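Local coordinates for 6-phosphogluconolactonase (Leishmania braziliensis, PDB 3CSS), which probably catalyses hydrolysis of 6-phosphogluconolactone to 6-phosphogluconate, the second step of the oxidative pentose phosphate pathway, at residues L14-S18 against T48-L52. Numbering follows the deposited sequence.
Sequences LSQMS and TPKRL. With PO4 (phosphate ion), chain B.
L14 and S18 meet R51, T48 and L52 in a water-bridged contact between the start of helix 14-30 and the start of helix 50-59 with the residues leading into it, partly buried beside the central mixed sheet. The side chain of L14 lies across one face of the R51 guanidinium, its CB 3.6 Å above the plane and over the centre of the group. With CG anti to the backbone N (chi1 -168°), the branched end of L14 crosses the arginine at a slant, and CD2 comes 3.6 Å from R51 CD. At the edge of the guanidinium sits S15, whose OG lies 3.0 Å from R51 NH2. R51 was modelled in two conformers, so this holds for one of them.

Deeper in, S18 turns its hydroxyl back along its own helix: OG, beside the backbone N (chi1 -56°), donates to L14 O over 2.7 Å, approaching 28° out of the carbonyl plane. S18 N binds the same oxygen from the opposite face, so two donors grip it. A water completes the polar link, donating to S18 OG at 3.0 Å and accepting from L52 N at 2.8 Å. The water also lies close to T48 O, but at a separation too short to be trusted in detail. L52 CD1 packs against S18 O at 3.4 Å, and its side chain also touches A21 and R22.

T48, and M17 in one of its two conformers, touch L218 of strand 214-219. Two helices, each following a parallel strand (7-10 and 39-43), thus pack together over one sheet, as in the Rossmann-like alpha/beta fold of the glucosamine-6-phosphate isomerase/6-phosphogluconolactonase family.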
ATOM      1  N   LEU A  14       5.142  -3.395 -18.069  1.00 23.19           N
ATOM      2  CA  LEU A  14       4.669  -2.483 -17.035  1.00 22.87           C
ATOM      3  C   LEU A  14       3.645  -1.465 -17.570  1.00 21.99           C
ATOM      4  O   LEU A  14       2.829  -0.938 -16.805  1.00 21.82           O
ATOM      5  CB  LEU A  14       5.861  -1.785 -16.363  1.00 23.96           C
ATOM      6  CG  LEU A  14       5.634  -0.988 -15.071  1.00 25.93           C
ATOM      7  CD1 LEU A  14       4.950  -1.791 -13.957  1.00 25.96           C
ATOM      8  CD2 LEU A  14       6.988  -0.418 -14.596  1.00 26.97           C
ATOM      9  N   SER A  15       3.670  -1.197 -18.877  1.00 20.51           N
ATOM     10  CA  SER A  15       2.621  -0.368 -19.508  1.00 19.94           C
ATOM     11  C   SER A  15       1.242  -0.998 -19.323  1.00 19.50           C
ATOM     12  O   SER A  15       0.284  -0.345 -18.906  1.00 19.45           O
ATOM     13  CB  SER A  15       2.907  -0.142 -20.999  1.00 19.96           C
ATOM     14  OG  SER A  15       4.155   0.519 -21.192  1.00 20.62           O
ATOM     15  N   GLN A  16       1.154  -2.285 -19.628  1.00 18.89           N
ATOM     16  CA  GLN A  16      -0.091  -3.023 -19.476  1.00 18.97           C
ATOM     17  C   GLN A  16      -0.492  -3.111 -18.012  1.00 18.26           C
ATOM     18  O   GLN A  16      -1.667  -2.993 -17.680  1.00 17.97           O
ATOM     19  CB  GLN A  16       0.084  -4.417 -20.068  1.00 19.53           C
ATOM     20  CG  GLN A  16      -1.146  -5.269 -20.084  1.00 22.72           C
ATOM     21  CD  GLN A  16      -0.933  -6.566 -20.858  1.00 24.46           C
ATOM     22  OE1 GLN A  16       0.210  -6.943 -21.172  1.00 20.43           O
ATOM     23  NE2 GLN A  16      -2.032  -7.239 -21.199  1.00 27.98           N
ATOM     24  N   MET A  17       0.479  -3.337 -17.135  1.00 17.88           N
ATOM     25  CA  MET A  17       0.196  -3.411 -15.715  0.50 17.99           C
ATOM     26  C   MET A  17      -0.397  -2.104 -15.212  1.00 18.08           C
ATOM     27  O   MET A  17      -1.387  -2.100 -14.494  1.00 17.44           O
ATOM     28  CB  MET A  17       1.479  -3.710 -14.950  0.50 18.29           C
ATOM     29  CG  MET A  17       1.234  -4.001 -13.515  0.50 16.71           C
ATOM     30  SD  MET A  17       2.784  -4.442 -12.745  0.50 19.30           S
ATOM     31  CE  MET A  17       3.064  -6.030 -13.525  0.50 14.64           C
ATOM     32  N   SER A  18       0.226  -1.001 -15.594  1.00 18.45           N
ATOM     33  CA  SER A  18      -0.204   0.324 -15.143  1.00 18.89           C
ATOM     34  C   SER A  18      -1.597   0.667 -15.670  1.00 18.61           C
ATOM     35  O   SER A  18      -2.408   1.195 -14.931  1.00 17.59           O
ATOM     36  CB  SER A  18       0.820   1.370 -15.547  1.00 19.99           C
ATOM     37  OG  SER A  18       2.108   1.000 -15.031  1.00 23.78           O
ATOM     38  N   THR A  48       7.579   0.590  -8.761  1.00 26.19           N
ATOM     39  CA  THR A  48       6.589  -0.059  -9.630  1.00 24.61           C
ATOM     40  C   THR A  48       5.364   0.825  -9.998  1.00 23.22           C
ATOM     41  O   THR A  48       5.037   0.924 -11.164  1.00 24.06           O
ATOM     42  CB  THR A  48       6.122  -1.385  -9.016  1.00 24.62           C
ATOM     43  OG1 THR A  48       7.273  -2.188  -8.700  1.00 26.47           O
ATOM     44  CG2 THR A  48       5.201  -2.138  -9.994  1.00 23.44           C
ATOM     45  N   PRO A  49       4.722   1.485  -9.019  1.00 20.53           N
ATOM     46  CA  PRO A  49       3.519   2.318  -9.276  1.00 19.20           C
ATOM     47  C   PRO A  49       3.788   3.734  -9.817  1.00 19.16           C
ATOM     48  O   PRO A  49       2.853   4.461 -10.152  1.00 18.94           O
ATOM     49  CB  PRO A  49       2.891   2.424  -7.891  1.00 19.19           C
ATOM     50  CG  PRO A  49       4.081   2.470  -7.001  1.00 21.24           C
ATOM     51  CD  PRO A  49       5.044   1.481  -7.571  1.00 21.60           C
ATOM     52  N   LYS A  50       5.062   4.121  -9.930  1.00 19.79           N
ATOM     53  CA  LYS A  50       5.380   5.434 -10.458  1.00 19.89           C
ATOM     54  C   LYS A  50       4.712   5.673 -11.827  1.00 19.95           C
ATOM     55  O   LYS A  50       4.151   6.742 -12.069  1.00 20.92           O
ATOM     56  CB  LYS A  50       6.894   5.588 -10.567  1.00 19.99           C
ATOM     57  CG  LYS A  50       7.337   6.959 -11.068  1.00 21.48           C
ATOM     58  CD  LYS A  50       8.841   7.111 -11.064  1.00 22.92           C
ATOM     59  CE  LYS A  50       9.520   6.250 -12.077  1.00 26.80           C
ATOM     60  NZ  LYS A  50      10.932   6.740 -12.313  1.00 28.52           N
ATOM     61  N   ARG A  51       4.786   4.692 -12.717  1.00 19.95           N
ATOM     62  CA  ARG A  51       4.207   4.908 -14.030  0.50 20.20           C
ATOM     63  C   ARG A  51       2.680   5.011 -13.983  1.00 19.79           C
ATOM     64  O   ARG A  51       2.132   5.853 -14.685  1.00 19.99           O
ATOM     65  CB  ARG A  51       4.717   3.901 -15.038  0.50 20.67           C
ATOM     66  CG  ARG A  51       6.140   4.207 -15.400  0.50 20.55           C
ATOM     67  CD  ARG A  51       6.827   2.978 -15.852  0.50 22.16           C
ATOM     68  NE  ARG A  51       6.091   2.388 -16.955  0.50 22.78           N
ATOM     69  CZ  ARG A  51       6.628   1.541 -17.814  0.50 23.02           C
ATOM     70  NH1 ARG A  51       7.895   1.193 -17.666  0.50 22.76           N
ATOM     71  NH2 ARG A  51       5.901   1.055 -18.801  0.50 22.61           N
ATOM     72  N   LEU A  52       2.017   4.250 -13.109  1.00 19.41           N
ATOM     73  CA  LEU A  52       0.583   4.424 -12.880  1.00 18.67           C
ATOM     74  C   LEU A  52       0.249   5.863 -12.489  1.00 18.29           C
ATOM     75  O   LEU A  52      -0.664   6.483 -13.049  1.00 18.72           O
ATOM     76  CB  LEU A  52       0.101   3.476 -11.791  1.00 18.56           C
ATOM     77  CG  LEU A  52      -1.316   3.671 -11.265  1.00 19.75           C
ATOM     78  CD1 LEU A  52      -2.361   3.490 -12.374  1.00 19.66           C
ATOM     79  CD2 LEU A  52      -1.562   2.713 -10.095  1.00 19.85           C
TER
HETATM   80  P   PO4 B 301       9.464   8.025 -16.246  0.70 34.73           P
HETATM   81  O1  PO4 B 301      10.096   9.315 -16.725  0.70 32.35           O
HETATM   82  O2  PO4 B 301       8.111   7.936 -16.885  0.70 33.03           O
HETATM   83  O3  PO4 B 301       9.278   8.109 -14.741  0.70 34.27           O
HETATM   84  O4  PO4 B 301      10.288   6.817 -16.567  0.70 32.34           O
HETATM   85  O   HOH W   1       3.127   1.801 -12.371  1.00 28.68           O